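Local coordinates for iron-regulated outer membrane protein (PDB 4B7O) that carries iron across the meningococcal outer membrane as a TonB-dependent transporter, probably as a siderophore complex, at residues A[249-255]-A[267-273]; A[307-313]-A[329-335]; A[62-66]-A[499-505]; A[457-463]-A[487-493]. One frame throughout, in Å; residues are numbered along the deposited sequence.

Contact 1: A[249-255]-A[267-273]; sequences RSYLAKI and VLSHMED. Unlike the reference sequence in segment 267-273: Glu272 (reference Lys).
Tyr251 lies alongside Glu272, its ring atom CE2 3.8 Å from Glu272 CG, while its hydroxyl reaches past to His270, where OH sits 3.5 Å from CD2 at the edge of the imidazole, near the ring plane. The side chains of Tyr251 and Glu272 point the same way, their ring and carboxylate planes 29° apart. A chi1 of 78° sets the tyrosine CG between the backbone N and the carbonyl carbon, and the ring end comes nearer the partner strand. On the other face Leu252 reaches across, its CD1 3.9 Å from Met271 CB, and the chain of Lys254 passes over Ser269 with CE 3.9 Å from Ser269 CB.

These side chains hang on an antiparallel backbone in which Tyr251, Ala253 and Ile255 form hydrogen-bonded pairs with Glu272, His270 and Leu268. The middle pair is tight and nearly straight: Ala253 N to His270 O and His270 N to Ala253 O are both 2.7 Å.

The polar ends are fixed from further out. Glu272 OE2 accepts from Ser309 OG and His270 ND1 bonds Thr311 OG1, both on strand 303-320. Lys254 NZ forms a salt bridge with Asp173 and bonds Thr171, and Ser250 OG bonds Asp140.

The pair is a barrel hairpin, strands 246-259 and 264-276, flanked by strands 212-223 and 303-320. The side bearing Ser250, Leu252 and Met271 looks inward, against Leu143 and, for the latter two, strand 166-171.

Contact 2: A[307-313]-A[329-335]; sequences TQSNTNL and NAYVLEK
Strand 307-313 pairs with strand 329-335 as the two arms of an antiparallel beta hairpin in the wall of the TonB-dependent transporter barrel, with Gln308, Asn310, Asn312, Tyr331, Leu333 and Lys335 on the inner face. Six backbone hydrogen bonds join Ser309, Thr311 and Leu313 to Glu334, Val332 and Ala330; that from Ser309 N to Glu334 O is 2.7 Å.

The inner face carries the side-chain contact. Asn312 OD1 lies 3.3 Å from Tyr331 CB, and the amide and phenol planes are only 7° apart. The same oxygen takes a weak bond from Asn329 ND2 at 3.4 Å, across amides turned 32° to each other. A chi1 of -161° swings the Asn312 amide toward segment 329-335. Further along, Leu333 extends CD2 to 3.3 Å from Ser309 O and to 3.7 Å from Gln308 CG, crossing the glutamine obliquely.

Tyr331 packs on Ala124 of the plug, and Gln308 and Lys335 on Phe137. Gln308, Asn310, Asn312, Asn329 and Lys335 make the inner surface largely polar. Bonds of Asn329 to Asn365 ND2 and Asn123 O probably fix its amide, which in turn gives Asn312 OD1 a weak donor.

Contact 3: A[62-66]-A[499-505]; sequences RQGSK and SFSSSHN
Van der Waals contact is closest where Gln63 meets Ser501: the serine OG lies 3.1 Å from Gln63 CA. Ser501 CB also touches Arg62 O at 3.3 Å, and at the start of the strand Ser499 OG meets Arg62 CB at 3.5 Å. Ser503 OG lies beside both the amide end of Gln63 and the CD of Lys66.

Two waters mediate between the segments. One donates to Arg62 O (3.0 Å) and accepts from Ser501 OG (3.0 Å) and, weakly, from Ser499 OG. The second donates to Gln63 O at 3.2 Å and lies near Ser501 OG, at a modelled distance too short to be trusted. A first torsion of 65° places that hydroxyl between its own backbone N and carbonyl carbon, within reach of the first water.

The contact joins the N-terminal plug to the inner wall of the barrel, here strand 498-509. Segment 62-66 leads into plug strand 67-73 through a type II' turn from Gln63 to Lys66, with Gly64 in its first corner and Lys66 N bonded to Gln63 O at 3.2 Å.

Charged ends find partners beyond the pair. Lys66 NZ forms a salt bridge with Glu541 and bonds the carbonyls of Lys151 and Ala153, while Arg62 NH1 donates to Gln493 OE1 on strand 478-493.

Contact 4: A[457-463]-A[487-493]; sequences GFTLTGG and SFGVIWQ
Ser487 O accepts a hydrogen bond from Gly463 N at 2.6 Å, bent to 143°, supplemented by a CA-H...O contact from Gly462 CA at 3.2 Å. Gly463 returns the bond through its own carbonyl to Ser487 N. Further along, Thr461 pairs with Gly489 and Thr459 with Ile491. At the open end of the hairpin Gln493 N donates to Gly457 O at 2.7 Å and an almost straight 174°, and the same oxygen lies 3.3 Å from Trp492 CE3.

The pairing is the antiparallel hairpin of barrel strands 458-472 and 478-493. Thr459, Thr461, Ser487 and Ile491 face the barrel interior, where Thr459 and Ile491 touch Arg62 of the plug and Ser487 touches Ser155. Phe458, Leu460, Phe488, Val490 and Trp492 point outward, an exposed apolar and aromatic surface consistent with the lipid-facing belt of outer membrane barrels.

On that surface Phe458 and Trp492 cross at about a right angle. Trp492 CE3 comes to the edge of the phenyl ring, near its plane, 3.8 Å from Phe458 CD2. With chi1 at -166° the Phe458 ring extends over segment 487-493, where CZ meets Val490 CB at 4.0 Å. Leu460, paired directly with Val490, brings CD2 to 3.6 Å from Val490 CG1. Phe488 turns its ring away from strand 458-463, yet its CB touches Thr461 O at 3.2 Å, opposite the bare Gly462.

In the fold
The four contacts form two groups on the barrel wall. Contacts 1 and 2 have centres about 9 Å apart and are successive hairpins, neighbouring through strands 264-276 and 303-320. Contacts 3 and 4, also about 9 Å apart between centres, meet where strands 478-493 and 498-509 run side by side. Between the groups the centres are about 32 to 37 Å apart. Along the chain segment 62-66 comes first, then contacts 1, 2 and 4 in series, and segment 499-505 last, so contact 3 spans all the others. Three contacts thus build the wall from local hairpins, whereas contact 3 ties the N-terminal plug to it, as expected of a TonB-dependent transporter.

Contact 1: A[249-255]-A[267-273]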
# COMPACT_ATOMS: atom_id res chain seq x y z
N ARG A 249 16.27 -4.82 -6.27
CA ARG A 249 16.26 -5.02 -7.71
C ARG A 249 14.85 -5.22 -8.21
O ARG A 249 14.05 -5.93 -7.60
CB ARG A 249 17.08 -6.23 -8.06
CG ARG A 249 18.53 -5.91 -7.82
CD ARG A 249 19.38 -7.14 -7.78
NE ARG A 249 20.62 -6.83 -7.08
CZ ARG A 249 21.59 -7.71 -6.98
NH1 ARG A 249 21.44 -8.91 -7.55
NH2 ARG A 249 22.70 -7.42 -6.32
N SER A 250 14.54 -4.60 -9.32
CA SER A 250 13.27 -4.85 -9.92
C SER A 250 13.44 -4.93 -11.41
O SER A 250 14.31 -4.26 -11.96
CB SER A 250 12.28 -3.76 -9.54
OG SER A 250 12.73 -2.50 -9.97
N TYR A 251 12.66 -5.80 -12.04
CA TYR A 251 12.54 -5.74 -13.48
C TYR A 251 11.10 -5.97 -13.92
O TYR A 251 10.27 -6.46 -13.16
CB TYR A 251 13.55 -6.66 -14.13
CG TYR A 251 13.17 -8.08 -14.11
CD1 TYR A 251 12.35 -8.61 -15.11
CD2 TYR A 251 13.66 -8.93 -13.14
CE1 TYR A 251 11.98 -9.92 -15.10
CE2 TYR A 251 13.32 -10.25 -13.13
CZ TYR A 251 12.47 -10.74 -14.12
OH TYR A 251 12.07 -12.06 -14.11
N LEU A 252 10.79 -5.54 -15.13
CA LEU A 252 9.45 -5.68 -15.65
C LEU A 252 9.57 -6.09 -17.10
O LEU A 252 10.29 -5.42 -17.87
CB LEU A 252 8.72 -4.34 -15.55
CG LEU A 252 7.34 -4.22 -16.19
CD1 LEU A 252 6.30 -5.20 -15.66
CD2 LEU A 252 6.87 -2.78 -16.00
N ALA A 253 8.91 -7.18 -17.46
CA ALA A 253 8.79 -7.50 -18.89
C ALA A 253 7.31 -7.48 -19.29
O ALA A 253 6.42 -8.06 -18.59
CB ALA A 253 9.42 -8.83 -19.22
N LYS A 254 7.02 -6.80 -20.39
CA LYS A 254 5.63 -6.59 -20.71
C LYS A 254 5.43 -6.67 -22.22
O LYS A 254 6.15 -5.99 -22.97
CB LYS A 254 5.22 -5.22 -20.18
CG LYS A 254 3.87 -4.72 -20.62
CD LYS A 254 3.43 -3.46 -19.88
CE LYS A 254 2.97 -3.77 -18.47
NZ LYS A 254 2.49 -2.52 -17.81
N ILE A 255 4.48 -7.49 -22.69
CA ILE A 255 4.13 -7.45 -24.13
C ILE A 255 2.66 -7.18 -24.32
O ILE A 255 1.79 -7.64 -23.56
CB ILE A 255 4.47 -8.74 -24.89
CG1 ILE A 255 4.52 -9.91 -23.93
CG2 ILE A 255 5.86 -8.70 -25.45
CD1 ILE A 255 3.30 -10.79 -23.98
N VAL A 267 -2.52 -7.57 -22.77
CA VAL A 267 -1.22 -7.26 -22.22
C VAL A 267 -0.85 -8.39 -21.28
O VAL A 267 -1.64 -8.77 -20.35
CB VAL A 267 -1.32 -6.00 -21.34
CG1 VAL A 267 0.03 -5.73 -20.71
CG2 VAL A 267 -1.81 -4.80 -22.14
N LEU A 268 0.35 -8.91 -21.52
CA LEU A 268 0.89 -9.93 -20.67
C LEU A 268 2.11 -9.39 -19.98
O LEU A 268 3.03 -8.85 -20.63
CB LEU A 268 1.30 -11.14 -21.49
CG LEU A 268 1.91 -12.25 -20.62
CD1 LEU A 268 0.85 -12.79 -19.70
CD2 LEU A 268 2.39 -13.38 -21.49
N SER A 269 2.18 -9.56 -18.68
CA SER A 269 3.29 -9.00 -18.09
C SER A 269 3.87 -9.81 -16.95
O SER A 269 3.13 -10.49 -16.16
CB SER A 269 2.90 -7.58 -17.61
OG SER A 269 2.22 -7.70 -16.40
N HIS A 270 5.19 -9.63 -16.82
CA HIS A 270 5.90 -10.18 -15.66
C HIS A 270 6.79 -9.24 -14.91
O HIS A 270 7.63 -8.55 -15.48
CB HIS A 270 6.66 -11.45 -16.00
CG HIS A 270 7.27 -12.06 -14.81
ND1 HIS A 270 6.55 -12.78 -13.92
CD2 HIS A 270 8.56 -11.95 -14.29
CE1 HIS A 270 7.34 -13.15 -12.91
NE2 HIS A 270 8.58 -12.64 -13.15
N MET A 271 6.63 -9.24 -13.60
CA MET A 271 7.33 -8.29 -12.78
C MET A 271 7.95 -8.94 -11.54
O MET A 271 7.28 -9.75 -10.90
CB MET A 271 6.35 -7.21 -12.36
CG MET A 271 6.71 -6.46 -11.11
SD MET A 271 5.49 -5.12 -10.93
CE MET A 271 5.18 -5.30 -9.16
N GLU A 272 9.20 -8.56 -11.21
CA GLU A 272 9.79 -8.91 -9.91
C GLU A 272 10.36 -7.72 -9.20
O GLU A 272 10.99 -6.87 -9.84
CB GLU A 272 10.96 -9.86 -10.07
CG GLU A 272 10.54 -11.18 -10.67
CD GLU A 272 11.16 -12.39 -10.00
OE1 GLU A 272 12.34 -12.32 -9.49
OE2 GLU A 272 10.44 -13.41 -10.01
N ASP A 273 10.21 -7.69 -7.89
CA ASP A 273 10.70 -6.62 -7.05
C ASP A 273 11.36 -7.33 -5.88
O ASP A 273 10.70 -8.08 -5.16
CB ASP A 273 9.51 -5.79 -6.57
CG ASP A 273 9.91 -4.43 -6.04
OD1 ASP A 273 11.01 -4.25 -5.47
OD2 ASP A 273 9.10 -3.51 -6.18

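Contact 2: A[307-313]-A[329-335]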
# COMPACT_ATOMS: atom_id res chain seq x y z
N THR A 307 10.85 -10.94 -1.89
CA THR A 307 10.51 -10.78 -3.29
C THR A 307 9.00 -10.74 -3.49
O THR A 307 8.27 -11.50 -2.88
CB THR A 307 11.06 -11.96 -4.10
OG1 THR A 307 12.45 -12.13 -3.76
CG2 THR A 307 10.91 -11.72 -5.59
N GLN A 308 8.55 -9.83 -4.34
CA GLN A 308 7.17 -9.82 -4.80
C GLN A 308 7.25 -10.00 -6.30
O GLN A 308 8.00 -9.28 -6.99
CB GLN A 308 6.51 -8.47 -4.47
CG GLN A 308 5.00 -8.46 -4.74
CD GLN A 308 4.31 -7.22 -4.19
OE1 GLN A 308 3.74 -7.25 -3.10
NE2 GLN A 308 4.38 -6.11 -4.93
N SER A 309 6.48 -10.94 -6.82
CA SER A 309 6.44 -11.24 -8.25
C SER A 309 5.04 -11.22 -8.73
O SER A 309 4.15 -11.61 -8.00
CB SER A 309 6.99 -12.63 -8.54
OG SER A 309 8.38 -12.50 -8.54
N ASN A 310 4.86 -10.85 -9.98
CA ASN A 310 3.53 -10.72 -10.54
C ASN A 310 3.50 -11.17 -11.99
O ASN A 310 4.23 -10.62 -12.82
CB ASN A 310 3.09 -9.25 -10.44
CG ASN A 310 1.58 -9.09 -10.49
OD1 ASN A 310 0.83 -10.08 -10.39
ND2 ASN A 310 1.12 -7.84 -10.65
N THR A 311 2.66 -12.13 -12.31
CA THR A 311 2.39 -12.42 -13.71
C THR A 311 0.96 -12.05 -14.05
O THR A 311 -0.00 -12.52 -13.42
CB THR A 311 2.59 -13.92 -13.99
OG1 THR A 311 3.89 -14.24 -13.51
CG2 THR A 311 2.54 -14.20 -15.45
N ASN A 312 0.80 -11.19 -15.03
CA ASN A 312 -0.50 -10.56 -15.18
C ASN A 312 -0.92 -10.62 -16.60
O ASN A 312 -0.13 -10.31 -17.52
CB ASN A 312 -0.51 -9.10 -14.72
CG ASN A 312 -1.96 -8.58 -14.45
OD1 ASN A 312 -2.49 -8.68 -13.34
ND2 ASN A 312 -2.60 -8.10 -15.46
N LEU A 313 -2.17 -11.02 -16.78
CA LEU A 313 -2.76 -10.92 -18.08
C LEU A 313 -3.95 -10.02 -18.02
O LEU A 313 -4.82 -10.24 -17.21
CB LEU A 313 -3.19 -12.30 -18.53
CG LEU A 313 -3.74 -12.47 -19.94
CD1 LEU A 313 -2.69 -12.20 -21.01
CD2 LEU A 313 -4.19 -13.91 -20.08
N ASN A 329 -8.83 -9.06 -15.74
CA ASN A 329 -7.47 -9.50 -15.60
C ASN A 329 -7.33 -10.87 -14.92
O ASN A 329 -8.28 -11.36 -14.25
CB ASN A 329 -6.63 -8.42 -14.95
CG ASN A 329 -6.86 -8.30 -13.48
OD1 ASN A 329 -8.02 -8.34 -12.99
ND2 ASN A 329 -5.74 -8.14 -12.72
N ALA A 330 -6.17 -11.49 -15.13
CA ALA A 330 -5.89 -12.70 -14.38
C ALA A 330 -4.44 -12.68 -13.95
O ALA A 330 -3.55 -12.36 -14.75
CB ALA A 330 -6.13 -13.91 -15.26
N TYR A 331 -4.19 -13.05 -12.71
CA TYR A 331 -2.87 -12.94 -12.28
C TYR A 331 -2.46 -14.01 -11.27
O TYR A 331 -3.29 -14.68 -10.65
CB TYR A 331 -2.71 -11.54 -11.66
CG TYR A 331 -3.50 -11.37 -10.42
CD1 TYR A 331 -2.99 -11.72 -9.21
CD2 TYR A 331 -4.82 -10.89 -10.49
CE1 TYR A 331 -3.76 -11.58 -8.07
CE2 TYR A 331 -5.59 -10.74 -9.37
CZ TYR A 331 -5.06 -11.08 -8.17
OH TYR A 331 -5.82 -10.91 -7.06
N VAL A 332 -1.15 -14.04 -11.02
CA VAL A 332 -0.51 -14.88 -9.99
C VAL A 332 0.50 -14.04 -9.27
O VAL A 332 1.41 -13.50 -9.85
CB VAL A 332 0.28 -16.03 -10.66
CG1 VAL A 332 0.83 -16.97 -9.62
CG2 VAL A 332 -0.61 -16.76 -11.68
N LEU A 333 0.34 -13.90 -8.00
CA LEU A 333 1.16 -13.00 -7.28
C LEU A 333 1.92 -13.85 -6.28
O LEU A 333 1.31 -14.59 -5.49
CB LEU A 333 0.23 -12.07 -6.54
CG LEU A 333 0.66 -10.62 -6.41
CD1 LEU A 333 -0.40 -9.83 -5.66
CD2 LEU A 333 2.00 -10.48 -5.71
N GLU A 334 3.24 -13.76 -6.30
CA GLU A 334 4.05 -14.52 -5.36
C GLU A 334 4.83 -13.57 -4.48
O GLU A 334 5.50 -12.70 -4.97
CB GLU A 334 5.02 -15.49 -6.06
CG GLU A 334 4.36 -16.42 -7.08
CD GLU A 334 4.08 -17.88 -6.62
OE1 GLU A 334 4.06 -18.18 -5.39
OE2 GLU A 334 3.86 -18.74 -7.53
N LYS A 335 4.73 -13.79 -3.18
CA LYS A 335 5.49 -13.12 -2.17
C LYS A 335 6.39 -14.27 -1.63
O LYS A 335 5.85 -15.32 -1.29
CB LYS A 335 4.52 -12.57 -1.10
CG LYS A 335 5.05 -11.54 -0.10
CD LYS A 335 4.66 -10.06 -0.43
CE LYS A 335 3.78 -9.30 0.61
NZ LYS A 335 4.25 -8.96 2.03

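Contact 3: A[62-66]-A[499-505]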
# COMPACT_ATOMS: atom_id res chain seq x y z
N ARG A 62 -13.73 14.01 -8.64
CA ARG A 62 -14.87 14.77 -8.12
C ARG A 62 -15.45 14.24 -6.85
O ARG A 62 -16.66 14.41 -6.64
CB ARG A 62 -15.98 14.92 -9.17
CG ARG A 62 -15.45 15.65 -10.41
CD ARG A 62 -16.49 15.89 -11.46
NE ARG A 62 -17.10 14.66 -11.95
CZ ARG A 62 -18.33 14.60 -12.48
NH1 ARG A 62 -19.08 15.72 -12.61
NH2 ARG A 62 -18.82 13.44 -12.88
N GLN A 63 -14.63 13.64 -5.99
CA GLN A 63 -15.16 13.20 -4.69
C GLN A 63 -14.45 13.83 -3.52
O GLN A 63 -14.31 13.24 -2.46
CB GLN A 63 -15.21 11.69 -4.55
CG GLN A 63 -16.08 11.00 -5.59
CD GLN A 63 -16.26 9.48 -5.35
OE1 GLN A 63 -16.05 8.66 -6.25
NE2 GLN A 63 -16.66 9.12 -4.13
N GLY A 64 -14.06 15.09 -3.70
CA GLY A 64 -13.33 15.72 -2.67
C GLY A 64 -11.90 15.18 -2.70
O GLY A 64 -11.22 15.20 -3.74
N SER A 65 -11.44 14.74 -1.55
CA SER A 65 -10.13 14.18 -1.39
C SER A 65 -10.24 12.64 -1.38
O SER A 65 -9.23 11.95 -1.25
CB SER A 65 -9.51 14.68 -0.08
OG SER A 65 -8.09 14.67 -0.15
N LYS A 66 -11.47 12.13 -1.51
CA LYS A 66 -11.73 10.70 -1.45
C LYS A 66 -10.93 9.89 -2.47
O LYS A 66 -10.50 8.80 -2.15
CB LYS A 66 -13.21 10.40 -1.61
CG LYS A 66 -13.52 8.94 -1.50
CD LYS A 66 -15.02 8.65 -1.59
CE LYS A 66 -15.28 7.17 -1.41
NZ LYS A 66 -14.95 6.80 -0.00
N SER A 499 -17.51 21.21 -7.92
CA SER A 499 -18.26 19.99 -7.78
C SER A 499 -18.46 19.66 -6.29
O SER A 499 -17.69 20.09 -5.46
CB SER A 499 -17.62 18.87 -8.64
OG SER A 499 -16.70 18.15 -7.89
N PHE A 500 -19.56 18.98 -5.96
CA PHE A 500 -19.84 18.59 -4.59
C PHE A 500 -20.17 17.14 -4.55
O PHE A 500 -20.76 16.64 -5.49
CB PHE A 500 -20.99 19.44 -4.06
CG PHE A 500 -20.67 20.94 -4.02
CD1 PHE A 500 -20.06 21.51 -2.89
CD2 PHE A 500 -20.96 21.77 -5.09
CE1 PHE A 500 -19.77 22.88 -2.84
CE2 PHE A 500 -20.65 23.13 -5.07
CZ PHE A 500 -20.08 23.69 -3.95
N SER A 501 -19.78 16.44 -3.50
CA SER A 501 -19.95 14.97 -3.51
C SER A 501 -20.32 14.33 -2.20
O SER A 501 -20.07 14.89 -1.16
CB SER A 501 -18.72 14.26 -4.04
OG SER A 501 -17.60 14.45 -3.18
N SER A 502 -20.95 13.17 -2.24
CA SER A 502 -21.10 12.41 -1.02
C SER A 502 -21.25 10.97 -1.35
O SER A 502 -21.52 10.63 -2.46
CB SER A 502 -22.27 12.91 -0.17
OG SER A 502 -23.40 13.07 -0.98
N SER A 503 -21.03 10.11 -0.38
CA SER A 503 -21.18 8.70 -0.58
C SER A 503 -21.50 8.07 0.74
O SER A 503 -21.13 8.58 1.78
CB SER A 503 -19.91 8.05 -1.19
OG SER A 503 -18.77 8.88 -1.04
N HIS A 504 -22.19 6.96 0.66
CA HIS A 504 -22.47 6.12 1.82
C HIS A 504 -22.31 4.71 1.26
O HIS A 504 -23.15 4.27 0.45
CB HIS A 504 -23.89 6.38 2.26
CG HIS A 504 -24.27 5.77 3.58
ND1 HIS A 504 -23.75 6.20 4.73
CD2 HIS A 504 -25.18 4.78 3.90
CE1 HIS A 504 -24.28 5.51 5.75
NE2 HIS A 504 -25.15 4.63 5.25
N ASN A 505 -21.20 4.05 1.63
CA ASN A 505 -20.77 2.73 1.09
C ASN A 505 -20.61 1.70 2.21
O ASN A 505 -20.03 1.99 3.26
CB ASN A 505 -19.43 2.90 0.39
CG ASN A 505 -19.51 3.92 -0.74
OD1 ASN A 505 -20.63 4.33 -1.14
ND2 ASN A 505 -18.36 4.31 -1.29
O HOH W 1 -16.91 16.79 -4.89
O HOH W 2 -17.27 12.91 -1.23

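Contact 4: A[457-463]-A[487-493]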
# COMPACT_ATOMS: atom_id res chain seq x y z
N GLY A 457 -25.42 17.61 -14.94
CA GLY A 457 -24.52 17.89 -13.85
C GLY A 457 -24.81 17.12 -12.59
O GLY A 457 -24.11 17.30 -11.61
N PHE A 458 -25.84 16.29 -12.58
CA PHE A 458 -26.17 15.52 -11.39
C PHE A 458 -25.91 14.03 -11.63
O PHE A 458 -26.60 13.41 -12.46
CB PHE A 458 -27.63 15.66 -10.99
CG PHE A 458 -27.89 15.15 -9.58
CD1 PHE A 458 -28.13 13.80 -9.34
CD2 PHE A 458 -27.74 16.01 -8.48
CE1 PHE A 458 -28.27 13.34 -8.04
CE2 PHE A 458 -27.92 15.58 -7.19
CZ PHE A 458 -28.17 14.24 -6.95
N THR A 459 -24.98 13.43 -10.88
CA THR A 459 -24.62 12.02 -11.11
C THR A 459 -24.95 11.17 -9.92
O THR A 459 -24.53 11.47 -8.80
CB THR A 459 -23.16 11.80 -11.53
OG1 THR A 459 -22.81 12.71 -12.57
CG2 THR A 459 -23.01 10.42 -12.12
N LEU A 460 -25.73 10.13 -10.13
CA LEU A 460 -26.11 9.31 -9.01
C LEU A 460 -25.52 7.95 -9.36
O LEU A 460 -25.52 7.55 -10.53
CB LEU A 460 -27.60 9.20 -8.97
CG LEU A 460 -28.35 8.65 -7.77
CD1 LEU A 460 -29.22 7.48 -8.09
CD2 LEU A 460 -27.54 8.41 -6.50
N THR A 461 -25.05 7.26 -8.33
CA THR A 461 -24.37 5.98 -8.44
C THR A 461 -24.93 5.07 -7.36
O THR A 461 -24.92 5.44 -6.17
CB THR A 461 -22.85 6.21 -8.23
OG1 THR A 461 -22.36 7.08 -9.26
CG2 THR A 461 -22.09 4.91 -8.27
N GLY A 462 -25.47 3.92 -7.72
CA GLY A 462 -25.98 3.01 -6.68
C GLY A 462 -25.40 1.65 -7.00
O GLY A 462 -25.18 1.31 -8.18
N GLY A 463 -25.13 0.85 -6.00
CA GLY A 463 -24.60 -0.45 -6.36
C GLY A 463 -24.70 -1.45 -5.29
O GLY A 463 -24.92 -1.09 -4.11
N SER A 487 -24.17 0.27 -1.87
CA SER A 487 -23.51 1.55 -1.84
C SER A 487 -24.21 2.57 -2.74
O SER A 487 -24.73 2.19 -3.81
CB SER A 487 -22.05 1.37 -2.28
OG SER A 487 -21.98 1.03 -3.65
N PHE A 488 -24.18 3.84 -2.34
CA PHE A 488 -24.58 4.93 -3.26
C PHE A 488 -23.82 6.21 -3.02
O PHE A 488 -23.33 6.47 -1.94
CB PHE A 488 -26.16 5.12 -3.28
CG PHE A 488 -26.74 5.82 -2.04
CD1 PHE A 488 -26.39 5.46 -0.76
CD2 PHE A 488 -27.66 6.87 -2.19
CE1 PHE A 488 -26.91 6.13 0.36
CE2 PHE A 488 -28.20 7.55 -1.10
CZ PHE A 488 -27.83 7.17 0.18
N GLY A 489 -23.69 7.02 -4.04
CA GLY A 489 -23.08 8.31 -3.90
C GLY A 489 -23.59 9.25 -4.97
O GLY A 489 -24.20 8.82 -5.96
N VAL A 490 -23.42 10.55 -4.76
CA VAL A 490 -23.81 11.49 -5.80
C VAL A 490 -22.67 12.41 -6.14
O VAL A 490 -21.87 12.74 -5.30
CB VAL A 490 -25.09 12.26 -5.44
CG1 VAL A 490 -26.19 11.32 -4.94
CG2 VAL A 490 -24.81 13.32 -4.35
N ILE A 491 -22.56 12.83 -7.38
CA ILE A 491 -21.72 13.97 -7.66
C ILE A 491 -22.57 15.04 -8.26
O ILE A 491 -23.28 14.77 -9.19
CB ILE A 491 -20.55 13.61 -8.56
CG1 ILE A 491 -19.57 12.78 -7.76
CG2 ILE A 491 -19.85 14.86 -9.10
CD1 ILE A 491 -18.97 11.62 -8.55
N TRP A 492 -22.50 16.25 -7.71
CA TRP A 492 -23.28 17.42 -8.15
C TRP A 492 -22.36 18.43 -8.72
O TRP A 492 -21.54 19.02 -8.01
CB TRP A 492 -24.06 18.01 -6.96
CG TRP A 492 -24.80 19.31 -7.20
CD1 TRP A 492 -24.91 20.39 -6.33
CD2 TRP A 492 -25.56 19.74 -8.40
NE1 TRP A 492 -25.67 21.39 -6.86
CE2 TRP A 492 -26.10 21.06 -8.10
CE3 TRP A 492 -25.89 19.15 -9.61
CZ2 TRP A 492 -26.91 21.77 -9.01
CZ3 TRP A 492 -26.70 19.86 -10.51
CH2 TRP A 492 -27.22 21.15 -10.20
N GLN A 493 -22.46 18.65 -10.01
CA GLN A 493 -21.68 19.70 -10.61
C GLN A 493 -22.52 20.89 -11.15
O GLN A 493 -22.93 20.89 -12.30
CB GLN A 493 -20.83 19.08 -11.70
CG GLN A 493 -19.91 20.09 -12.30
CD GLN A 493 -18.53 19.55 -12.64
OE1 GLN A 493 -18.31 18.30 -12.82
NE2 GLN A 493 -17.58 20.49 -12.76